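Local coordinates for protein Alpha/beta hydrolase (Enterobacter asburiae, PDB 6KMO) that probably hydrolyses carboxylic esters, acting as an esterase or lipase with the alpha/beta hydrolase fold, at residues A[55-60]-A[111-117]; A[103-107]-A[118-122]; A[35-40]-A[225-229]; A[177-181]-A[307-311]. The protein carries 2 engineered substitutions. All coordinates share one frame; numbering follows the deposited sequence. Where two conformers were deposited one is given.

Contact 1: residues A[55-60]-A[111-117]; sequences ARQVLI and VLGDFPT
Arg56 and Leu112 bring their CA atoms to 5.0 Å and Ile60 and Thr117 theirs to 5.9 Å, so helix 52-63 and the turn at 111-117 keep company in the same chain direction. In this alpha/beta hydrolase fold helix 52-63 precedes the sheet in the chain and packs on the loop leading into helix 115-129. The polar grip is at one end. Arg56 stretches its chain out from CG to NE and brings the edge of its guanidinium to a backbone carbonyl, NE donating to Val111 O at 2.8 Å and 167°. The oxygen lies close to the guanidinium plane, and NH2 adds a weak second bond to it. A salt bridge to Glu143 holds NH2 as well, which fixes the rotation of the group. Next to it, the CD2 branch of Leu112 pushes up against Ala55, 3.6 Å from its CB. Leu59 sits between Leu112 and Thr117: CD2 meets Leu112 CB at 4.0 Å, while CG faces Thr117 CG2. That same methyl reaches the backbone of Ile60, the two side chains passing at a slant. At the backbone angles of Gly113, with phi positive, a CB would lie against the preceding carbonyl oxygen. Asp114 caps helix 115-129, its OD1 accepting from Thr117 N at 2.8 Å. One water links the two backbones, donating to Arg56 O at 3.0 Å and accepting from Gly113 N at 2.9 Å.

Contact 2: residues A[103-107]-A[118-122]; sequences MFFHG and HERLI
Ile122 and Phe104 make the main apolar pair between strand 99-105 and helix 115-129, the first two elements of a beta-alpha-beta crossover completed by strand 132-136. The axes of strand 103-105 and helix 118-122 run at 143°, nearer antiparallel than parallel. Two CH-pi contacts carry the packing. Ile122 CG1 stands over the middle of the Phe104 ring, 3.6 Å from its centroid, and CD1 of the same chain touches Phe104 CD2. At the other end the roles pass to histidines: His106 CB sits over the face of the His118 imidazole, 3.5 Å from the ring centroid. The rings of His106 and His118 themselves meet at an oblique angle.

Edge and branch contacts fill in around these. His118 CD2 comes to the rim of Phe104, in its plane, 3.9 Å from CE2, and Leu121 CD2 approaches Phe104 CZ at 4.0 Å. Among polar bonds, His106 ND1 donates to Gly107 O at 2.7 Å with a nearly straight N-H (167°); CG placed between the backbone N and carbonyl carbon (chi1 76°) turns ND1 toward the next residue's carbonyl. Tyr138 stacks on that ring.

His106 and Gly107 begin an HGGG sequence, which in relatives of hormone-sensitive lipase contributes backbone N-H groups to the oxyanion hole, and probably does so here. The bonds also bear on where the protons sit: His106 carries one on ND1, whereas His118 NE2 accepts from Asn179 ND2, so the proton of His118 is probably on its ND1.

Contact 3: residues A[35-40]-A[225-229]; sequences FLNVLN and NGYFL
Leu39 and Phe228 lie crosswise, the leucine at about a right angle to the phenylalanine: CD1 stands over the middle of the Phe228 ring, and CD2 presses on its root, 3.6 Å from CG. Phe35, one turn earlier on helix 30-41, turns its edge to the same ring, with Phe228 CD2 in the plane of Phe35 and 3.9 Å from its CE2. Phe228 was modelled in two conformations, so these ring contacts hold for one of them.

Leu36 points its forked end at the backbone of the loop. CD2 rests against Gly226 O at 3.7 Å, and CD1 approaches Tyr227 CD1 at a slant. The same carbonyl oxygen takes the polar contact from Asn40: ND2 donates to Gly226 O at 3.1 Å and 159°, the acceptor lying near the amide plane while the N-H comes in tilted from the carbonyl plane. The amide's other end is used too, since a water donates to Asn40 OD1 at 2.8 Å and accepts from Phe228 N. Together they hold the amide's rotation. The positive phi of Gly226 (95°) would press a CB against the preceding carbonyl oxygen.

This is a surface contact: helix 30-41 docks on the loop between helices 218-222 and 231-241, with Phe35 and Leu36 also touching Ile306 of strand 305-306 and Tyr227 meeting Phe223 edge-to-face.

Contact 4: residues A[177-181]-A[307-311]; sequences VGNSV and HDYGL
Asn179 and Asp308 bring an amide and a carboxylate together with their planes 49° apart, while the His307 imidazole is met obliquely by Ser180 OG and, edge-to-face, by the ring of Trp208. The setting is the turn between strand 174-179 and helix 181-195, where Gly178 and Ser180 fit a GxSxG nucleophile elbow; Ser180 has the strained backbone, with positive phi, expected there. Ser180 and His307, with Asp277 bonded to His307 ND1, are consistent with a catalytic triad of the alpha/beta hydrolase fold.

Ser180 OG lies 3.0 Å from His307 NE2 and 3.1 Å from Asp308 OD1. The serine was modelled in two conformations, so these distances describe one of them. His307 swings its ring toward the serine by placing CG opposite its backbone N (chi1 -175°), and Leu229 and Leu279 back it.

Asn179 ND2 donates to Asp308 OD1 at 3.2 Å and 164°, entering on the syn side of the carboxylate. Asn179 ND2 is also hydrogen-bonded to His118 NE2, and Trp208 NE1 hydrogen-bonds to Asp308 OD1, so that oxygen is gripped from two residues. This network probably sets the position of Asp308 beside the serine. Leu311 CD2 comes to 3.9 Å from Asn179 ND2, and the backbone N of Leu311 closes a turn by donating to Asp308 O. In the same conformer of the serine, a water joins the two segments, 2.8 Å from Ser180 OG and donating to Asp308 OD2 at 2.6 Å.

From the N terminus, segment 35-40 opens contact 3, the longest closure, which is sealed only at 225-229 and holds contacts 1 and 2 within its span. Contact 1 runs from 55-60 to 111-117. Contact 2 starts inside it at 103-107 and closes just past it at 118-122, so the two cross, both using helix 115-129. Contact 4 opens at 177-181, before contact 3 closes, and ends at 307-311, crossing it. Neighbouring strands 99-105 and 174-179 join contacts 2 and 4 in the sheet, and Arg120 NH2 meets Gly310 O. Contact 3 meets contact 4 where Leu229 packs on His307, linking the N-terminal helices to the probable active site.

Contact 1: residues A[55-60]-A[111-117]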
loop_
_atom_site.group_PDB
_atom_site.type_symbol
_atom_site.label_atom_id
_atom_site.label_comp_id
_atom_site.label_asym_id
_atom_site.label_seq_id
_atom_site.Cartn_x
_atom_site.Cartn_y
_atom_site.Cartn_z
ATOM N N ALA A 55 12.919 0.849 -30.020
ATOM C CA ALA A 55 12.131 0.987 -28.800
ATOM C C ALA A 55 12.811 0.286 -27.634
ATOM O O ALA A 55 12.833 0.809 -26.518
ATOM C CB ALA A 55 10.738 0.401 -29.030
ATOM N N ARG A 56 13.373 -0.895 -27.875
ATOM C CA ARG A 56 14.075 -1.606 -26.815
ATOM C C ARG A 56 15.215 -0.767 -26.257
ATOM O O ARG A 56 15.441 -0.747 -25.042
ATOM C CB ARG A 56 14.597 -2.935 -27.335
ATOM C CG ARG A 56 13.494 -3.952 -27.557
ATOM C CD ARG A 56 13.910 -5.123 -28.432
ATOM N NE ARG A 56 12.725 -5.940 -28.682
ATOM C CZ ARG A 56 12.565 -6.820 -29.663
ATOM N NH1 ARG A 56 13.533 -7.070 -30.531
ATOM N NH2 ARG A 56 11.414 -7.465 -29.754
ATOM N N GLN A 57 15.933 -0.065 -27.128
ATOM C CA GLN A 57 17.073 0.742 -26.696
ATOM C C GLN A 57 16.651 1.899 -25.808
ATOM O O GLN A 57 17.434 2.326 -24.942
ATOM C CB GLN A 57 17.849 1.233 -27.919
ATOM C CG GLN A 57 18.552 0.096 -28.650
ATOM C CD GLN A 57 19.149 0.512 -29.976
ATOM O OE1 GLN A 57 18.509 1.206 -30.769
ATOM N NE2 GLN A 57 20.377 0.075 -30.225
ATOM N N VAL A 58 15.424 2.409 -25.973
ATOM C CA VAL A 58 14.927 3.466 -25.095
ATOM C C VAL A 58 14.895 2.980 -23.653
ATOM O O VAL A 58 15.388 3.645 -22.739
ATOM C CB VAL A 58 13.545 3.959 -25.554
ATOM C CG1 VAL A 58 12.976 4.957 -24.557
ATOM C CG2 VAL A 58 13.641 4.586 -26.941
ATOM N N LEU A 59 14.302 1.810 -23.421
ATOM C CA LEU A 59 14.226 1.312 -22.050
ATOM C C LEU A 59 15.599 0.889 -21.549
ATOM O O LEU A 59 15.942 1.142 -20.388
ATOM C CB LEU A 59 13.219 0.165 -21.954
ATOM C CG LEU A 59 13.026 -0.396 -20.557
ATOM C CD1 LEU A 59 12.464 0.634 -19.592
ATOM C CD2 LEU A 59 12.135 -1.636 -20.615
ATOM N N ILE A 60 16.403 0.264 -22.406
ATOM C CA ILE A 60 17.755 -0.107 -22.000
ATOM C C ILE A 60 18.506 1.117 -21.485
ATOM O O ILE A 60 19.108 1.087 -20.409
ATOM C CB ILE A 60 18.490 -0.805 -23.152
ATOM C CG1 ILE A 60 17.842 -2.169 -23.444
ATOM C CG2 ILE A 60 19.985 -0.945 -22.831
ATOM C CD1 ILE A 60 18.307 -2.817 -24.747
ATOM N N VAL A 111 7.267 -6.349 -26.159
ATOM C CA VAL A 111 8.332 -5.939 -27.076
ATOM C C VAL A 111 9.614 -5.599 -26.325
ATOM O O VAL A 111 10.714 -5.978 -26.764
ATOM C CB VAL A 111 7.840 -4.754 -27.927
ATOM C CG1 VAL A 111 8.928 -4.312 -28.895
ATOM C CG2 VAL A 111 6.578 -5.097 -28.675
ATOM N N LEU A 112 9.507 -4.889 -25.209
ATOM C CA LEU A 112 10.656 -4.359 -24.481
ATOM C C LEU A 112 10.975 -5.209 -23.260
ATOM O O LEU A 112 10.219 -6.091 -22.860
ATOM C CB LEU A 112 10.382 -2.926 -24.000
ATOM C CG LEU A 112 9.585 -1.981 -24.887
ATOM C CD1 LEU A 112 9.393 -0.654 -24.148
ATOM C CD2 LEU A 112 10.282 -1.775 -26.215
ATOM N N GLY A 113 12.103 -4.905 -22.650
ATOM C CA GLY A 113 12.451 -5.482 -21.376
ATOM C C GLY A 113 13.300 -6.732 -21.490
ATOM O O GLY A 113 13.399 -7.371 -22.534
ATOM N N ASP A 114 13.911 -7.075 -20.358
ATOM C CA ASP A 114 14.908 -8.128 -20.216
ATOM C C ASP A 114 15.345 -8.119 -18.753
ATOM O O ASP A 114 14.763 -7.411 -17.920
ATOM C CB ASP A 114 16.077 -7.917 -21.175
ATOM C CG ASP A 114 16.814 -6.626 -20.953
ATOM O OD1 ASP A 114 16.639 -5.987 -19.899
ATOM O OD2 ASP A 114 17.640 -6.252 -21.833
ATOM N N PHE A 115 16.350 -8.920 -18.424
ATOM C CA PHE A 115 16.834 -8.934 -17.048
ATOM C C PHE A 115 17.556 -7.645 -16.669
ATOM O O PHE A 115 17.199 -7.043 -15.641
ATOM C CB PHE A 115 17.654 -10.193 -16.745
ATOM C CG PHE A 115 18.247 -10.181 -15.353
ATOM C CD1 PHE A 115 17.470 -10.478 -14.240
ATOM C CD2 PHE A 115 19.574 -9.826 -15.154
ATOM C CE1 PHE A 115 18.001 -10.435 -12.970
ATOM C CE2 PHE A 115 20.110 -9.779 -13.874
ATOM C CZ PHE A 115 19.333 -10.101 -12.789
ATOM N N PRO A 116 18.567 -7.163 -17.411
ATOM C CA PRO A 116 19.273 -5.956 -16.938
ATOM C C PRO A 116 18.350 -4.772 -16.695
ATOM O O PRO A 116 18.519 -4.064 -15.695
ATOM C CB PRO A 116 20.321 -5.699 -18.039
ATOM C CG PRO A 116 20.552 -7.040 -18.629
ATOM C CD PRO A 116 19.207 -7.749 -18.599
ATOM N N THR A 117 17.373 -4.536 -17.573
ATOM C CA THR A 117 16.467 -3.421 -17.346
ATOM C C THR A 117 15.692 -3.569 -16.038
ATOM O O THR A 117 15.336 -2.559 -15.405
ATOM C CB THR A 117 15.447 -3.247 -18.484
ATOM O OG1 THR A 117 14.721 -4.456 -18.712
ATOM C CG2 THR A 117 16.094 -2.758 -19.776
HETATM O O HOH W 1 14.203 -3.186 -23.700
#

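Contact 2: residues A[103-107]-A[118-122]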
loop_
_atom_site.group_PDB
_atom_site.type_symbol
_atom_site.label_atom_id
_atom_site.label_comp_id
_atom_site.label_asym_id
_atom_site.label_seq_id
_atom_site.Cartn_x
_atom_site.Cartn_y
_atom_site.Cartn_z
ATOM N N MET A 103 8.724 -16.622 -8.974
ATOM C CA MET A 103 9.000 -16.370 -10.381
ATOM C C MET A 103 8.866 -14.873 -10.617
ATOM O O MET A 103 8.047 -14.199 -9.976
ATOM C CB MET A 103 8.012 -17.128 -11.265
ATOM C CG MET A 103 7.867 -18.613 -10.917
ATOM S SD MET A 103 9.429 -19.649 -10.922
ATOM C CE MET A 103 9.920 -19.390 -12.664
ATOM N N PHE A 104 9.689 -14.346 -11.521
ATOM C CA PHE A 104 9.639 -12.935 -11.869
ATOM C C PHE A 104 9.442 -12.777 -13.367
ATOM O O PHE A 104 10.299 -13.197 -14.158
ATOM C CB PHE A 104 10.851 -12.124 -11.406
ATOM C CG PHE A 104 10.644 -10.656 -11.645
ATOM C CD1 PHE A 104 9.975 -9.878 -10.721
ATOM C CD2 PHE A 104 10.993 -10.091 -12.860
ATOM C CE1 PHE A 104 9.700 -8.551 -10.979
ATOM C CE2 PHE A 104 10.715 -8.782 -13.132
ATOM C CZ PHE A 104 10.067 -7.998 -12.188
ATOM N N PHE A 105 8.317 -12.157 -13.748
ATOM C CA PHE A 105 7.919 -11.927 -15.128
ATOM C C PHE A 105 8.059 -10.436 -15.403
ATOM O O PHE A 105 7.332 -9.619 -14.833
ATOM C CB PHE A 105 6.489 -12.430 -15.334
ATOM C CG PHE A 105 6.287 -13.863 -14.917
ATOM C CD1 PHE A 105 7.205 -14.845 -15.260
ATOM C CD2 PHE A 105 5.176 -14.229 -14.199
ATOM C CE1 PHE A 105 7.018 -16.162 -14.871
ATOM C CE2 PHE A 105 4.982 -15.545 -13.815
ATOM C CZ PHE A 105 5.924 -16.517 -14.151
ATOM N N HIS A 106 8.994 -10.081 -16.275
ATOM C CA HIS A 106 9.282 -8.685 -16.546
ATOM C C HIS A 106 8.216 -8.052 -17.435
ATOM O O HIS A 106 7.496 -8.722 -18.174
ATOM C CB HIS A 106 10.675 -8.522 -17.149
ATOM C CG HIS A 106 10.802 -8.916 -18.592
ATOM N ND1 HIS A 106 10.428 -8.072 -19.614
ATOM C CD2 HIS A 106 11.331 -10.011 -19.184
ATOM C CE1 HIS A 106 10.701 -8.640 -20.773
ATOM N NE2 HIS A 106 11.245 -9.819 -20.542
ATOM N N GLY A 107 8.142 -6.725 -17.362
ATOM C CA GLY A 107 7.289 -5.935 -18.217
ATOM C C GLY A 107 8.029 -5.344 -19.400
ATOM O O GLY A 107 9.187 -5.651 -19.676
ATOM N N HIS A 118 15.390 -4.793 -15.630
ATOM C CA HIS A 118 14.582 -5.049 -14.442
ATOM C C HIS A 118 15.397 -5.423 -13.215
ATOM O O HIS A 118 14.815 -5.654 -12.144
ATOM C CB HIS A 118 13.566 -6.163 -14.735
ATOM C CG HIS A 118 12.411 -5.690 -15.568
ATOM N ND1 HIS A 118 12.565 -5.224 -16.856
ATOM C CD2 HIS A 118 11.093 -5.578 -15.284
ATOM C CE1 HIS A 118 11.390 -4.847 -17.325
ATOM N NE2 HIS A 118 10.480 -5.053 -16.388
ATOM N N GLU A 119 16.734 -5.427 -13.314
ATOM C CA GLU A 119 17.555 -5.978 -12.242
ATOM C C GLU A 119 17.409 -5.213 -10.930
ATOM O O GLU A 119 17.327 -5.819 -9.857
ATOM C CB GLU A 119 19.026 -6.055 -12.671
ATOM C CG GLU A 119 19.884 -6.652 -11.579
ATOM C CD GLU A 119 21.273 -7.016 -12.023
ATOM O OE1 GLU A 119 21.683 -6.576 -13.122
ATOM O OE2 GLU A 119 21.940 -7.769 -11.276
ATOM N N ARG A 120 17.372 -3.882 -10.976
ATOM C CA ARG A 120 17.281 -3.133 -9.729
ATOM C C ARG A 120 15.971 -3.447 -9.007
ATOM O O ARG A 120 15.956 -3.694 -7.790
ATOM C CB ARG A 120 17.430 -1.642 -10.002
ATOM C CG ARG A 120 17.729 -0.832 -8.745
ATOM C CD ARG A 120 16.803 0.355 -8.615
ATOM N NE ARG A 120 15.492 -0.030 -8.089
ATOM C CZ ARG A 120 14.323 0.188 -8.680
ATOM N NH1 ARG A 120 14.213 0.724 -9.885
ATOM N NH2 ARG A 120 13.231 -0.155 -8.022
ATOM N N LEU A 121 14.865 -3.443 -9.753
ATOM C CA LEU A 121 13.565 -3.800 -9.198
ATOM C C LEU A 121 13.584 -5.203 -8.614
ATOM O O LEU A 121 13.087 -5.430 -7.508
ATOM C CB LEU A 121 12.503 -3.689 -10.295
ATOM C CG LEU A 121 11.122 -4.281 -10.010
ATOM C CD1 LEU A 121 10.475 -3.666 -8.764
ATOM C CD2 LEU A 121 10.208 -4.096 -11.227
ATOM N N ILE A 122 14.128 -6.168 -9.359
ATOM C CA ILE A 122 14.162 -7.541 -8.866
ATOM C C ILE A 122 14.963 -7.618 -7.577
ATOM O O ILE A 122 14.543 -8.252 -6.606
ATOM C CB ILE A 122 14.713 -8.491 -9.940
ATOM C CG1 ILE A 122 13.771 -8.540 -11.137
ATOM C CG2 ILE A 122 14.906 -9.875 -9.354
ATOM C CD1 ILE A 122 14.409 -9.101 -12.378
#

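Contact 3: residues A[35-40]-A[225-229]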
loop_
_atom_site.group_PDB
_atom_site.type_symbol
_atom_site.label_atom_id
_atom_site.label_comp_id
_atom_site.label_asym_id
_atom_site.label_seq_id
_atom_site.Cartn_x
_atom_site.Cartn_y
_atom_site.Cartn_z
ATOM N N PHE A 35 10.695 13.903 -13.409
ATOM C CA PHE A 35 11.024 12.877 -14.386
ATOM C C PHE A 35 10.235 13.079 -15.668
ATOM O O PHE A 35 10.791 13.013 -16.767
ATOM C CB PHE A 35 10.736 11.493 -13.787
ATOM C CG PHE A 35 10.793 10.384 -14.787
ATOM C CD1 PHE A 35 12.003 9.854 -15.182
ATOM C CD2 PHE A 35 9.637 9.882 -15.360
ATOM C CE1 PHE A 35 12.057 8.836 -16.118
ATOM C CE2 PHE A 35 9.701 8.873 -16.300
ATOM C CZ PHE A 35 10.912 8.349 -16.670
ATOM N N LEU A 36 8.928 13.320 -15.553
ATOM C CA LEU A 36 8.121 13.549 -16.746
ATOM C C LEU A 36 8.618 14.757 -17.525
ATOM O O LEU A 36 8.577 14.759 -18.761
ATOM C CB LEU A 36 6.649 13.711 -16.382
ATOM C CG LEU A 36 5.957 12.439 -15.877
ATOM C CD1 LEU A 36 4.556 12.760 -15.441
ATOM C CD2 LEU A 36 5.945 11.345 -16.933
ATOM N N ASN A 37 9.064 15.802 -16.832
ATOM C CA ASN A 37 9.512 16.991 -17.553
ATOM C C ASN A 37 10.765 16.691 -18.365
ATOM O O ASN A 37 10.902 17.169 -19.501
ATOM C CB ASN A 37 9.721 18.147 -16.581
ATOM C CG ASN A 37 8.418 18.699 -16.035
ATOM O OD1 ASN A 37 7.338 18.435 -16.548
ATOM N ND2 ASN A 37 8.525 19.494 -14.981
ATOM N N VAL A 38 11.674 15.880 -17.830
ATOM C CA VAL A 38 12.839 15.456 -18.606
ATOM C C VAL A 38 12.395 14.609 -19.793
ATOM O O VAL A 38 12.795 14.840 -20.940
ATOM C CB VAL A 38 13.837 14.695 -17.711
ATOM C CG1 VAL A 38 14.948 14.058 -18.561
ATOM C CG2 VAL A 38 14.418 15.630 -16.658
ATOM N N LEU A 39 11.548 13.618 -19.529
ATOM C CA LEU A 39 11.104 12.693 -20.567
ATOM C C LEU A 39 10.379 13.422 -21.687
ATOM O O LEU A 39 10.661 13.200 -22.873
ATOM C CB LEU A 39 10.172 11.664 -19.924
ATOM C CG LEU A 39 9.597 10.622 -20.880
ATOM C CD1 LEU A 39 10.627 9.561 -21.172
ATOM C CD2 LEU A 39 8.321 10.036 -20.284
ATOM N N ASN A 40 9.428 14.279 -21.336
ATOM C CA ASN A 40 8.576 14.945 -22.312
ATOM C C ASN A 40 9.272 16.122 -22.981
ATOM O O ASN A 40 8.684 16.732 -23.880
ATOM C CB ASN A 40 7.261 15.391 -21.665
ATOM C CG ASN A 40 6.393 14.208 -21.229
ATOM O OD1 ASN A 40 6.442 13.140 -21.839
ATOM N ND2 ASN A 40 5.600 14.401 -20.184
ATOM N N ASN A 225 -1.971 10.464 -22.779
ATOM C CA ASN A 225 -0.671 10.959 -23.193
ATOM C C ASN A 225 -0.049 11.775 -22.074
ATOM O O ASN A 225 -0.761 12.347 -21.248
ATOM C CB ASN A 225 -0.767 11.865 -24.437
ATOM C CG ASN A 225 -1.062 11.086 -25.703
ATOM O OD1 ASN A 225 -0.250 10.263 -26.144
ATOM N ND2 ASN A 225 -2.229 11.314 -26.267
ATOM N N GLY A 226 1.280 11.821 -22.065
ATOM C CA GLY A 226 2.036 12.669 -21.170
ATOM C C GLY A 226 2.512 12.016 -19.889
ATOM O O GLY A 226 3.253 12.658 -19.125
ATOM N N TYR A 227 2.115 10.769 -19.618
ATOM C CA TYR A 227 2.455 10.091 -18.372
ATOM C C TYR A 227 3.347 8.886 -18.633
ATOM O O TYR A 227 3.225 7.847 -17.966
ATOM C CB TYR A 227 1.188 9.735 -17.604
ATOM C CG TYR A 227 0.370 10.956 -17.259
ATOM C CD1 TYR A 227 0.580 11.641 -16.070
ATOM C CD2 TYR A 227 -0.587 11.444 -18.133
ATOM C CE1 TYR A 227 -0.167 12.773 -15.758
ATOM C CE2 TYR A 227 -1.336 12.576 -17.832
ATOM C CZ TYR A 227 -1.110 13.238 -16.635
ATOM O OH TYR A 227 -1.852 14.374 -16.318
ATOM N N PHE A 228 4.306 9.064 -19.550
ATOM C CA PHE A 228 5.169 8.019 -20.096
ATOM C C PHE A 228 4.346 6.999 -20.873
ATOM O O PHE A 228 4.211 7.109 -22.095
ATOM C CB PHE A 228 6.063 7.373 -19.032
ATOM C CG PHE A 228 7.283 6.660 -19.601
ATOM C CD1 PHE A 228 7.437 6.469 -20.967
ATOM C CD2 PHE A 228 8.268 6.170 -18.758
ATOM C CE1 PHE A 228 8.548 5.808 -21.478
ATOM C CE2 PHE A 228 9.380 5.509 -19.262
ATOM C CZ PHE A 228 9.520 5.329 -20.621
ATOM N N LEU A 229 3.774 6.012 -20.198
ATOM C CA LEU A 229 3.037 4.992 -20.932
ATOM C C LEU A 229 1.807 5.651 -21.548
ATOM O O LEU A 229 0.957 6.178 -20.831
ATOM C CB LEU A 229 2.614 3.845 -20.024
ATOM C CG LEU A 229 1.728 2.793 -20.700
ATOM C CD1 LEU A 229 2.514 2.095 -21.793
ATOM C CD2 LEU A 229 1.200 1.797 -19.686
HETATM O O HOH W 2 4.740 10.975 -21.642
#

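Contact 4: residues A[177-181]-A[307-311]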
loop_
_atom_site.group_PDB
_atom_site.type_symbol
_atom_site.label_atom_id
_atom_site.label_comp_id
_atom_site.label_asym_id
_atom_site.label_seq_id
_atom_site.Cartn_x
_atom_site.Cartn_y
_atom_site.Cartn_z
ATOM N N VAL A 177 5.440 -13.084 -9.414
ATOM C CA VAL A 177 5.567 -11.629 -9.331
ATOM C C VAL A 177 5.880 -11.078 -10.711
ATOM O O VAL A 177 6.677 -11.651 -11.462
ATOM C CB VAL A 177 6.691 -11.229 -8.354
ATOM C CG1 VAL A 177 6.850 -9.715 -8.291
ATOM C CG2 VAL A 177 6.430 -11.796 -6.947
ATOM N N GLY A 178 5.279 -9.945 -11.056
ATOM C CA GLY A 178 5.616 -9.304 -12.317
ATOM C C GLY A 178 4.999 -7.928 -12.414
ATOM O O GLY A 178 3.970 -7.644 -11.799
ATOM N N ASN A 179 5.633 -7.095 -13.241
ATOM C CA ASN A 179 5.178 -5.720 -13.477
ATOM C C ASN A 179 4.605 -5.573 -14.879
ATOM O O ASN A 179 5.187 -6.067 -15.849
ATOM C CB ASN A 179 6.316 -4.698 -13.307
ATOM C CG ASN A 179 7.510 -4.961 -14.212
ATOM O OD1 ASN A 179 8.105 -6.043 -14.178
ATOM N ND2 ASN A 179 7.894 -3.965 -15.003
ATOM N N SER A 180 3.447 -4.912 -14.973
ATOM C CA SER A 180 2.889 -4.502 -16.266
ATOM C C SER A 180 2.422 -5.733 -17.044
ATOM O O SER A 180 1.581 -6.486 -16.540
ATOM C CB SER A 180 3.895 -3.636 -17.009
ATOM O OG SER A 180 4.450 -2.657 -16.143
ATOM N N VAL A 181 2.952 -5.987 -18.244
ATOM C CA VAL A 181 2.631 -7.247 -18.912
ATOM C C VAL A 181 3.176 -8.426 -18.109
ATOM O O VAL A 181 2.681 -9.548 -18.253
ATOM C CB VAL A 181 3.056 -7.343 -20.390
ATOM C CG1 VAL A 181 2.370 -6.271 -21.233
ATOM C CG2 VAL A 181 4.565 -7.364 -20.567
ATOM N N HIS A 307 2.733 4.804 -14.312
ATOM C CA HIS A 307 3.047 3.436 -14.688
ATOM C C HIS A 307 4.536 3.152 -14.513
ATOM O O HIS A 307 5.391 3.966 -14.853
ATOM C CB HIS A 307 2.652 3.219 -16.153
ATOM C CG HIS A 307 2.818 1.810 -16.600
ATOM N ND1 HIS A 307 1.993 0.799 -16.175
ATOM C CD2 HIS A 307 3.772 1.230 -17.370
ATOM C CE1 HIS A 307 2.414 -0.349 -16.697
ATOM N NE2 HIS A 307 3.486 -0.108 -17.428
ATOM N N ASP A 308 4.855 1.958 -14.007
ATOM C CA ASP A 308 6.244 1.508 -13.884
ATOM C C ASP A 308 7.038 2.353 -12.889
ATOM O O ASP A 308 8.271 2.385 -12.933
ATOM C CB ASP A 308 6.960 1.433 -15.241
ATOM C CG ASP A 308 6.927 0.048 -15.853
ATOM O OD1 ASP A 308 6.819 -0.982 -15.134
ATOM O OD2 ASP A 308 7.072 -0.012 -17.100
ATOM N N TYR A 309 6.358 2.949 -11.907
ATOM C CA TYR A 309 7.059 3.727 -10.893
ATOM C C TYR A 309 8.144 2.897 -10.228
ATOM O O TYR A 309 9.252 3.387 -9.985
ATOM C CB TYR A 309 6.094 4.313 -9.853
ATOM C CG TYR A 309 5.215 3.331 -9.088
ATOM C CD1 TYR A 309 3.964 3.003 -9.563
ATOM C CD2 TYR A 309 5.622 2.776 -7.888
ATOM C CE1 TYR A 309 3.139 2.118 -8.878
ATOM C CE2 TYR A 309 4.803 1.875 -7.184
ATOM C CZ TYR A 309 3.554 1.566 -7.695
ATOM O OH TYR A 309 2.706 0.667 -7.071
ATOM N N GLY A 310 7.865 1.621 -9.947
ATOM C CA GLY A 310 8.851 0.790 -9.274
ATOM C C GLY A 310 9.911 0.192 -10.173
ATOM O O GLY A 310 10.871 -0.399 -9.668
ATOM N N LEU A 311 9.740 0.285 -11.489
ATOM C CA LEU A 311 10.746 -0.190 -12.428
ATOM C C LEU A 311 11.771 0.881 -12.767
ATOM O O LEU A 311 12.972 0.614 -12.748
ATOM C CB LEU A 311 10.077 -0.635 -13.739
ATOM C CG LEU A 311 11.027 -0.943 -14.898
ATOM C CD1 LEU A 311 11.863 -2.171 -14.569
ATOM C CD2 LEU A 311 10.281 -1.143 -16.205
HETATM O O HOH W 3 6.852 -2.551 -17.662
#